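Putative short-chain dehydrogenase/reductase (Corynebacterium glutamicum, PDB 3E9N) probably acts as an NAD(P)-dependent oxidoreductase of the short-chain dehydrogenase/reductase family, perhaps an acetoacetyl-CoA reductase, though its substrate is not established. Local coordinates at residues A[6-11]-A[23-28]; A[172-177]-A[208-213]. All coordinates share one frame; numbering follows the deposited sequence.

Contact 1 (A[6-11]-A[23-28])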
ATOM      1  N   LYS A   6     -20.233  20.271  22.772  1.00 38.52           N
ATOM      2  CA  LYS A   6     -20.015  19.538  21.466  1.00 38.77           C
ATOM      3  C   LYS A   6     -20.660  18.179  21.475  1.00 37.43           C
ATOM      4  O   LYS A   6     -20.831  17.554  22.542  1.00 37.59           O
ATOM      5  CB  LYS A   6     -18.532  19.357  21.179  1.00 40.02           C
ATOM      6  CG  LYS A   6     -17.785  20.682  21.043  1.00 43.96           C
ATOM      7  CD  LYS A   6     -16.531  20.562  20.159  1.00 47.41           C
ATOM      8  CE  LYS A   6     -15.566  19.547  20.681  1.00 49.38           C
ATOM      9  NZ  LYS A   6     -14.713  18.988  19.511  1.00 54.04           N
ATOM     10  N   ILE A   7     -20.988  17.685  20.290  1.00 35.77           N
ATOM     11  CA  ILE A   7     -21.727  16.438  20.230  1.00 34.43           C
ATOM     12  C   ILE A   7     -21.002  15.263  19.599  1.00 33.33           C
ATOM     13  O   ILE A   7     -20.500  15.360  18.485  1.00 33.99           O
ATOM     14  CB  ILE A   7     -23.074  16.685  19.557  1.00 34.60           C
ATOM     15  CG1 ILE A   7     -23.948  17.500  20.558  1.00 37.75           C
ATOM     16  CG2 ILE A   7     -23.741  15.382  19.192  1.00 33.03           C
ATOM     17  CD1 ILE A   7     -24.475  18.774  19.991  1.00 35.26           C
ATOM     18  N   ALA A   8     -21.000  14.143  20.311  1.00 31.73           N
ATOM     19  CA  ALA A   8     -20.299  12.945  19.916  1.00 31.63           C
ATOM     20  C   ALA A   8     -21.281  11.798  19.775  1.00 31.60           C
ATOM     21  O   ALA A   8     -22.220  11.665  20.582  1.00 31.88           O
ATOM     22  CB  ALA A   8     -19.257  12.570  20.993  1.00 30.06           C
ATOM     23  N   VAL A   9     -21.060  10.957  18.761  1.00 31.30           N
ATOM     24  CA  VAL A   9     -21.790   9.672  18.629  1.00 30.02           C
ATOM     25  C   VAL A   9     -20.767   8.529  18.525  1.00 30.18           C
ATOM     26  O   VAL A   9     -19.848   8.575  17.713  1.00 28.85           O
ATOM     27  CB  VAL A   9     -22.644   9.650  17.342  1.00 30.27           C
ATOM     28  CG1 VAL A   9     -23.292   8.267  17.133  1.00 28.87           C
ATOM     29  CG2 VAL A   9     -23.670  10.733  17.371  1.00 27.83           C
ATOM     30  N   VAL A  10     -20.942   7.503  19.348  1.00 30.94           N
ATOM     31  CA  VAL A  10     -19.996   6.407  19.423  1.00 30.55           C
ATOM     32  C   VAL A  10     -20.759   5.096  19.374  1.00 31.62           C
ATOM     33  O   VAL A  10     -21.579   4.834  20.276  1.00 30.70           O
ATOM     34  CB  VAL A  10     -19.220   6.444  20.761  1.00 30.74           C
ATOM     35  CG1 VAL A  10     -18.323   5.226  20.889  1.00 29.48           C
ATOM     36  CG2 VAL A  10     -18.450   7.754  20.938  1.00 28.57           C
ATOM     37  N   THR A  11     -20.491   4.288  18.333  1.00 32.07           N
ATOM     38  CA  THR A  11     -21.012   2.928  18.218  1.00 31.86           C
ATOM     39  C   THR A  11     -20.088   1.918  18.891  1.00 33.37           C
ATOM     40  O   THR A  11     -18.915   2.187  19.171  1.00 34.36           O
ATOM     41  CB  THR A  11     -21.297   2.502  16.745  1.00 32.24           C
ATOM     42  OG1 THR A  11     -20.078   2.438  15.980  1.00 32.62           O
ATOM     43  CG2 THR A  11     -22.291   3.457  16.061  1.00 28.66           C
ATOM     44  N   LYS A  23     -15.790   7.483  27.880  1.00 35.75           N
ATOM     45  CA  LYS A  23     -15.293   8.206  29.065  1.00 36.37           C
ATOM     46  C   LYS A  23     -14.418   9.373  28.620  1.00 35.99           C
ATOM     47  O   LYS A  23     -14.486  10.441  29.212  1.00 36.87           O
ATOM     48  CB  LYS A  23     -14.545   7.293  30.068  1.00 36.42           C
ATOM     49  CG  LYS A  23     -15.202   5.943  30.323  1.00 40.01           C
ATOM     50  CD  LYS A  23     -14.844   5.240  31.674  1.00 43.31           C
ATOM     51  CE  LYS A  23     -13.325   5.098  31.844  1.00 46.71           C
ATOM     52  NZ  LYS A  23     -12.906   3.748  32.372  1.00 47.88           N
ATOM     53  N   ASP A  24     -13.617   9.204  27.567  1.00 35.09           N
ATOM     54  CA  ASP A  24     -12.705  10.297  27.170  1.00 35.01           C
ATOM     55  C   ASP A  24     -13.454  11.487  26.601  1.00 35.17           C
ATOM     56  O   ASP A  24     -13.200  12.618  26.996  1.00 35.04           O
ATOM     57  CB  ASP A  24     -11.641   9.843  26.158  1.00 35.04           C
ATOM     58  CG  ASP A  24     -10.728  10.973  25.726  1.00 35.38           C
ATOM     59  OD1 ASP A  24      -9.765  11.216  26.445  1.00 38.95           O
ATOM     60  OD2 ASP A  24     -10.924  11.640  24.680  1.00 38.18           O
ATOM     61  N   LEU A  25     -14.348  11.219  25.652  1.00 34.74           N
ATOM     62  CA  LEU A  25     -15.102  12.266  24.959  1.00 34.90           C
ATOM     63  C   LEU A  25     -16.091  13.012  25.837  1.00 34.52           C
ATOM     64  O   LEU A  25     -16.543  14.089  25.464  1.00 32.30           O
ATOM     65  CB  LEU A  25     -15.917  11.645  23.806  1.00 34.57           C
ATOM     66  CG  LEU A  25     -15.138  11.018  22.639  1.00 36.29           C
ATOM     67  CD1 LEU A  25     -16.122  10.537  21.518  1.00 35.55           C
ATOM     68  CD2 LEU A  25     -14.150  12.052  22.114  1.00 35.42           C
ATOM     69  N   SER A  26     -16.497  12.370  26.934  1.00 35.17           N
ATOM     70  CA  SER A  26     -17.485  12.927  27.851  1.00 36.45           C
ATOM     71  C   SER A  26     -16.864  14.101  28.589  1.00 37.63           C
ATOM     72  O   SER A  26     -17.575  14.850  29.232  1.00 38.58           O
ATOM     73  CB  SER A  26     -18.035  11.877  28.841  1.00 36.00           C
ATOM     74  OG  SER A  26     -17.077  11.487  29.826  1.00 37.35           O
ATOM     75  N   ARG A  27     -15.544  14.263  28.507  1.00 38.04           N
ATOM     76  CA  ARG A  27     -14.918  15.432  29.082  1.00 39.57           C
ATOM     77  C   ARG A  27     -15.460  16.702  28.402  1.00 39.28           C
ATOM     78  O   ARG A  27     -15.685  17.719  29.062  1.00 41.25           O
ATOM     79  CB  ARG A  27     -13.376  15.361  29.007  1.00 39.79           C
ATOM     80  CG  ARG A  27     -12.760  14.127  29.773  1.00 44.31           C
ATOM     81  CD  ARG A  27     -11.438  13.541  29.136  1.00 49.65           C
ATOM     82  NE  ARG A  27     -10.475  14.588  28.790  1.00 55.90           N
ATOM     83  CZ  ARG A  27      -9.401  14.432  28.012  1.00 58.82           C
ATOM     84  NH1 ARG A  27      -9.112  13.264  27.467  1.00 56.39           N
ATOM     85  NH2 ARG A  27      -8.609  15.471  27.766  1.00 61.97           N
ATOM     86  N   ASP A  28     -15.695  16.673  27.102  1.00 36.75           N
ATOM     87  CA  ASP A  28     -16.019  17.917  26.439  1.00 35.34           C
ATOM     88  C   ASP A  28     -17.115  17.752  25.402  1.00 34.92           C
ATOM     89  O   ASP A  28     -17.256  18.626  24.565  1.00 35.22           O
ATOM     90  CB  ASP A  28     -14.762  18.539  25.787  1.00 34.40           C
ATOM     91  CG  ASP A  28     -14.067  17.573  24.817  1.00 35.20           C
ATOM     92  OD1 ASP A  28     -13.196  18.013  24.032  1.00 33.60           O
ATOM     93  OD2 ASP A  28     -14.417  16.357  24.836  1.00 32.48           O
TER

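Contact 2 (A[172-177]-A[208-213])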
ATOM      1  N   SER A 172     -10.805   9.945   9.587  1.00 31.76           N
ATOM      2  CA  SER A 172      -9.644   9.322  10.121  1.00 31.58           C
ATOM      3  C   SER A 172      -9.839   7.835  10.414  1.00 31.34           C
ATOM      4  O   SER A 172     -10.936   7.385  10.762  1.00 30.43           O
ATOM      5  CB  SER A 172      -9.202  10.079  11.360  1.00 31.93           C
ATOM      6  OG  SER A 172      -8.008   9.502  11.851  1.00 36.13           O
ATOM      7  N   THR A 173      -8.756   7.073  10.256  1.00 31.01           N
ATOM      8  CA  THR A 173      -8.778   5.672  10.558  1.00 31.18           C
ATOM      9  C   THR A 173      -7.763   5.357  11.604  1.00 30.52           C
ATOM     10  O   THR A 173      -6.598   5.655  11.476  1.00 32.39           O
ATOM     11  CB  THR A 173      -8.421   4.818   9.339  1.00 31.59           C
ATOM     12  OG1 THR A 173      -7.153   5.270   8.847  1.00 37.52           O
ATOM     13  CG2 THR A 173      -9.456   4.992   8.259  1.00 28.90           C
ATOM     14  N   VAL A 174      -8.199   4.727  12.657  1.00 29.61           N
ATOM     15  CA  VAL A 174      -7.292   4.291  13.637  1.00 29.00           C
ATOM     16  C   VAL A 174      -7.194   2.806  13.384  1.00 29.70           C
ATOM     17  O   VAL A 174      -8.216   2.130  13.411  1.00 29.61           O
ATOM     18  CB  VAL A 174      -7.842   4.623  15.049  1.00 28.79           C
ATOM     19  CG1 VAL A 174      -7.019   3.909  16.139  1.00 27.19           C
ATOM     20  CG2 VAL A 174      -7.873   6.163  15.231  1.00 28.40           C
ATOM     21  N   SER A 175      -5.987   2.291  13.117  1.00 30.32           N
ATOM     22  CA  SER A 175      -5.870   0.869  12.706  1.00 32.56           C
ATOM     23  C   SER A 175      -5.086   0.013  13.682  1.00 34.08           C
ATOM     24  O   SER A 175      -3.847  -0.017  13.658  1.00 34.74           O
ATOM     25  CB  SER A 175      -5.252   0.724  11.322  1.00 31.58           C
ATOM     26  OG  SER A 175      -5.575   1.824  10.487  1.00 35.35           O
ATOM     27  N   PRO A 176      -5.790  -0.670  14.569  1.00 35.46           N
ATOM     28  CA  PRO A 176      -5.103  -1.666  15.416  1.00 37.07           C
ATOM     29  C   PRO A 176      -4.699  -2.938  14.648  1.00 38.30           C
ATOM     30  O   PRO A 176      -5.279  -3.272  13.615  1.00 37.81           O
ATOM     31  CB  PRO A 176      -6.148  -2.026  16.474  1.00 36.73           C
ATOM     32  CG  PRO A 176      -7.431  -1.304  16.050  1.00 36.73           C
ATOM     33  CD  PRO A 176      -7.246  -0.720  14.683  1.00 35.69           C
ATOM     34  N   GLY A 177      -3.721  -3.669  15.152  1.00 39.48           N
ATOM     35  CA  GLY A 177      -3.372  -4.912  14.494  1.00 40.62           C
ATOM     36  C   GLY A 177      -2.258  -5.600  15.243  1.00 41.58           C
ATOM     37  O   GLY A 177      -1.747  -5.074  16.210  1.00 41.14           O
ATOM     38  N   ASN A 208      -7.112   7.362  23.540  1.00 30.96           N
ATOM     39  CA  ASN A 208      -6.072   8.392  23.290  1.00 30.64           C
ATOM     40  C   ASN A 208      -5.848   8.686  21.810  1.00 29.66           C
ATOM     41  O   ASN A 208      -5.643   9.847  21.438  1.00 28.21           O
ATOM     42  CB  ASN A 208      -4.729   8.067  23.989  1.00 30.75           C
ATOM     43  CG  ASN A 208      -4.912   7.781  25.474  1.00 33.64           C
ATOM     44  OD1 ASN A 208      -5.937   8.108  26.032  1.00 34.17           O
ATOM     45  ND2 ASN A 208      -3.958   7.102  26.087  1.00 37.57           N
ATOM     46  N   ALA A 209      -5.876   7.643  20.966  1.00 28.85           N
ATOM     47  CA  ALA A 209      -5.670   7.882  19.548  1.00 29.33           C
ATOM     48  C   ALA A 209      -6.783   8.751  19.025  1.00 29.59           C
ATOM     49  O   ALA A 209      -6.533   9.667  18.235  1.00 29.61           O
ATOM     50  CB  ALA A 209      -5.570   6.568  18.740  1.00 28.83           C
ATOM     51  N   ILE A 210      -8.010   8.473  19.476  1.00 30.24           N
ATOM     52  CA  ILE A 210      -9.162   9.260  19.058  1.00 30.92           C
ATOM     53  C   ILE A 210      -9.046  10.685  19.536  1.00 31.42           C
ATOM     54  O   ILE A 210      -9.234  11.621  18.771  1.00 32.46           O
ATOM     55  CB  ILE A 210     -10.518   8.580  19.369  1.00 30.65           C
ATOM     56  CG1 ILE A 210     -10.770   7.544  18.291  1.00 30.56           C
ATOM     57  CG2 ILE A 210     -11.650   9.610  19.355  1.00 30.29           C
ATOM     58  CD1 ILE A 210     -11.428   6.374  18.748  1.00 36.40           C
ATOM     59  N   ARG A 211      -8.633  10.849  20.777  1.00 32.21           N
ATOM     60  CA  ARG A 211      -8.436  12.174  21.348  1.00 32.92           C
ATOM     61  C   ARG A 211      -7.354  12.941  20.571  1.00 33.40           C
ATOM     62  O   ARG A 211      -7.504  14.109  20.255  1.00 33.85           O
ATOM     63  CB  ARG A 211      -8.062  12.025  22.843  1.00 32.83           C
ATOM     64  CG  ARG A 211      -7.643  13.364  23.563  1.00 34.48           C
ATOM     65  CD  ARG A 211      -8.722  14.504  23.405  1.00 32.68           C
ATOM     66  NE  ARG A 211      -9.985  14.101  24.001  1.00 31.81           N
ATOM     67  CZ  ARG A 211     -11.064  14.888  24.062  1.00 32.94           C
ATOM     68  NH1 ARG A 211     -12.171  14.454  24.619  1.00 32.80           N
ATOM     69  NH2 ARG A 211     -11.040  16.112  23.570  1.00 30.19           N
ATOM     70  N   PHE A 212      -6.245  12.286  20.255  1.00 33.63           N
ATOM     71  CA  PHE A 212      -5.233  12.938  19.454  1.00 33.57           C
ATOM     72  C   PHE A 212      -5.799  13.392  18.100  1.00 33.75           C
ATOM     73  O   PHE A 212      -5.403  14.438  17.568  1.00 32.84           O
ATOM     74  CB  PHE A 212      -4.058  11.994  19.236  1.00 33.79           C
ATOM     75  CG  PHE A 212      -3.051  12.498  18.239  1.00 35.20           C
ATOM     76  CD1 PHE A 212      -2.251  13.596  18.548  1.00 35.61           C
ATOM     77  CD2 PHE A 212      -2.883  11.863  17.028  1.00 35.36           C
ATOM     78  CE1 PHE A 212      -1.332  14.063  17.648  1.00 36.92           C
ATOM     79  CE2 PHE A 212      -1.927  12.304  16.126  1.00 37.26           C
ATOM     80  CZ  PHE A 212      -1.163  13.397  16.423  1.00 36.96           C
ATOM     81  N   VAL A 213      -6.724  12.618  17.528  1.00 33.43           N
ATOM     82  CA  VAL A 213      -7.142  12.928  16.163  1.00 32.57           C
ATOM     83  C   VAL A 213      -8.038  14.164  16.125  1.00 33.69           C
ATOM     84  O   VAL A 213      -7.885  15.077  15.270  1.00 34.10           O
ATOM     85  CB  VAL A 213      -7.854  11.717  15.494  1.00 33.41           C
ATOM     86  CG1 VAL A 213      -8.818  12.179  14.372  1.00 30.58           C
ATOM     87  CG2 VAL A 213      -6.817  10.663  14.971  1.00 29.42           C
TER

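Contact 1 (A[6-11]-A[23-28])
The outer end of Lys6 lies over one face of the Asp28 carboxylate. The approach is loose. Lys6 CE comes to 4.4 Å from Asp28 OD1, and Lys6 NZ remains 4.9 Å from that same oxygen, so opposite charges lie near each other without a salt bridge. The lysine chain folds back at its third torsion (chi3 -58°), which curls the ammonium end around. Arg211 NH2 comes to Asp28 OD1 tilted toward the face away from Lys6, and makes the salt bridge that is the acid's main polar contact. Asp28 OD2 lies 3.2 Å from Leu25 O, but both are acceptors and no bond joins them. The root of Lys6 packs on the backbone instead, with Lys6 CB 3.7 Å from Asp28 O.

Further along, the contact is purely apolar. Strand 7-11 and helix 16-25 are the first two elements of a beta-alpha-beta unit of the Rossmann fold, completed by strand 30-35. The glycine-rich turn between them is the one that binds the dinucleotide in relatives of this family.

Ala8 and Val10 are alternate residues on the face of the strand turned to the helix. Leu25 points one methyl at both. Its CD1 is 3.8 Å from Ala8 CB and 3.7 Å from Val10 CG2, the latter a tip-to-tip meeting. Leu25 CG stands opposite its carbonyl carbon (chi1 -65°), and with an extended second torsion this carries CD1 to the strand. Val31, Thr78 and Ile214 also pack on Leu25, so its side chain is enclosed by both neighbouring strands and helix 203-214. Past Leu25 the chain turns back toward the sheet. Leu25 O accepts bonds from Asp28 N and His29 ND1.

Contact 2 (A[172-177]-A[208-213])
Strand 170-176, helix 203-214 and strand 220-229 form the last beta-alpha-beta unit of this Rossmann-type fold. The contact packs the helix against the strand that leads into it. The two short segments run nearly antiparallel, at 157°, with their axes 9.5 Å apart. Pro176 and Gly177 at the end of the strand match the Pro-Gly pair common in short-chain dehydrogenases, where the following loop lies near the cofactor.

Ser172 and Val174, two residues apart, present their side chains to the helix. Ser172 meets Val213. Its OG faces both valine methyls, 3.5 Å from Val213 CG2 and 3.8 Å from Val213 CG1. The latter methyl also rests 3.7 Å from Ser172 CB. One turn earlier on the helix, Val174 CG1 faces Ala209 CB at 4.0 Å. Val174 CG1 lies opposite the backbone N (chi1 168°), and its other methyl, CG2, is directed to Ile210. That second touch is slacker, with Val174 CG2 4.4 Å from Ile210 CG1. Ile129 on the adjoining strand 127-131 packs against Val174, Ile210 and Val213, extending the same apolar layer.

The outer side of the helix meets another chain. The Phe212 ring stacks on Phe212 of the second subunit, and Ala209 also packs on that ring. Ala209 therefore touches both the sheet of its own chain and the neighbouring subunit.

The buried Ser172 hydroxyl donates its proton mainly to Ile222 O of strand 220-229, with Thr223 O as a weaker alternative. Its polar need is thus met within the sheet. Toward the helix Ser172 offers only van der Waals contact, so shape and exclusion of water, rather than directed bonds, hold the strand and helix together here.

From the N terminus, strand 7-11 leads through the glycine-rich turn into helix 16-25, and contact 1 closes this short loop of 11 residues. The chain then builds most of the sheet before contact 2 opens at strand 170-176. Contact 2 closes a longer loop of 30 residues, part of it not modelled, at helix 203-214. The two are in series; they neither nest nor cross. The centres of contact 1 and contact 2 lie about 14 Å apart, and both reach the same sheet. Arg211 of helix 203-214 joins them directly: its NE reaches Asp24 OD2 of helix 16-25 at 2.7 Å, and it also holds Asp28 in the loop beyond. The first and last beta-alpha-beta units are thereby tied together.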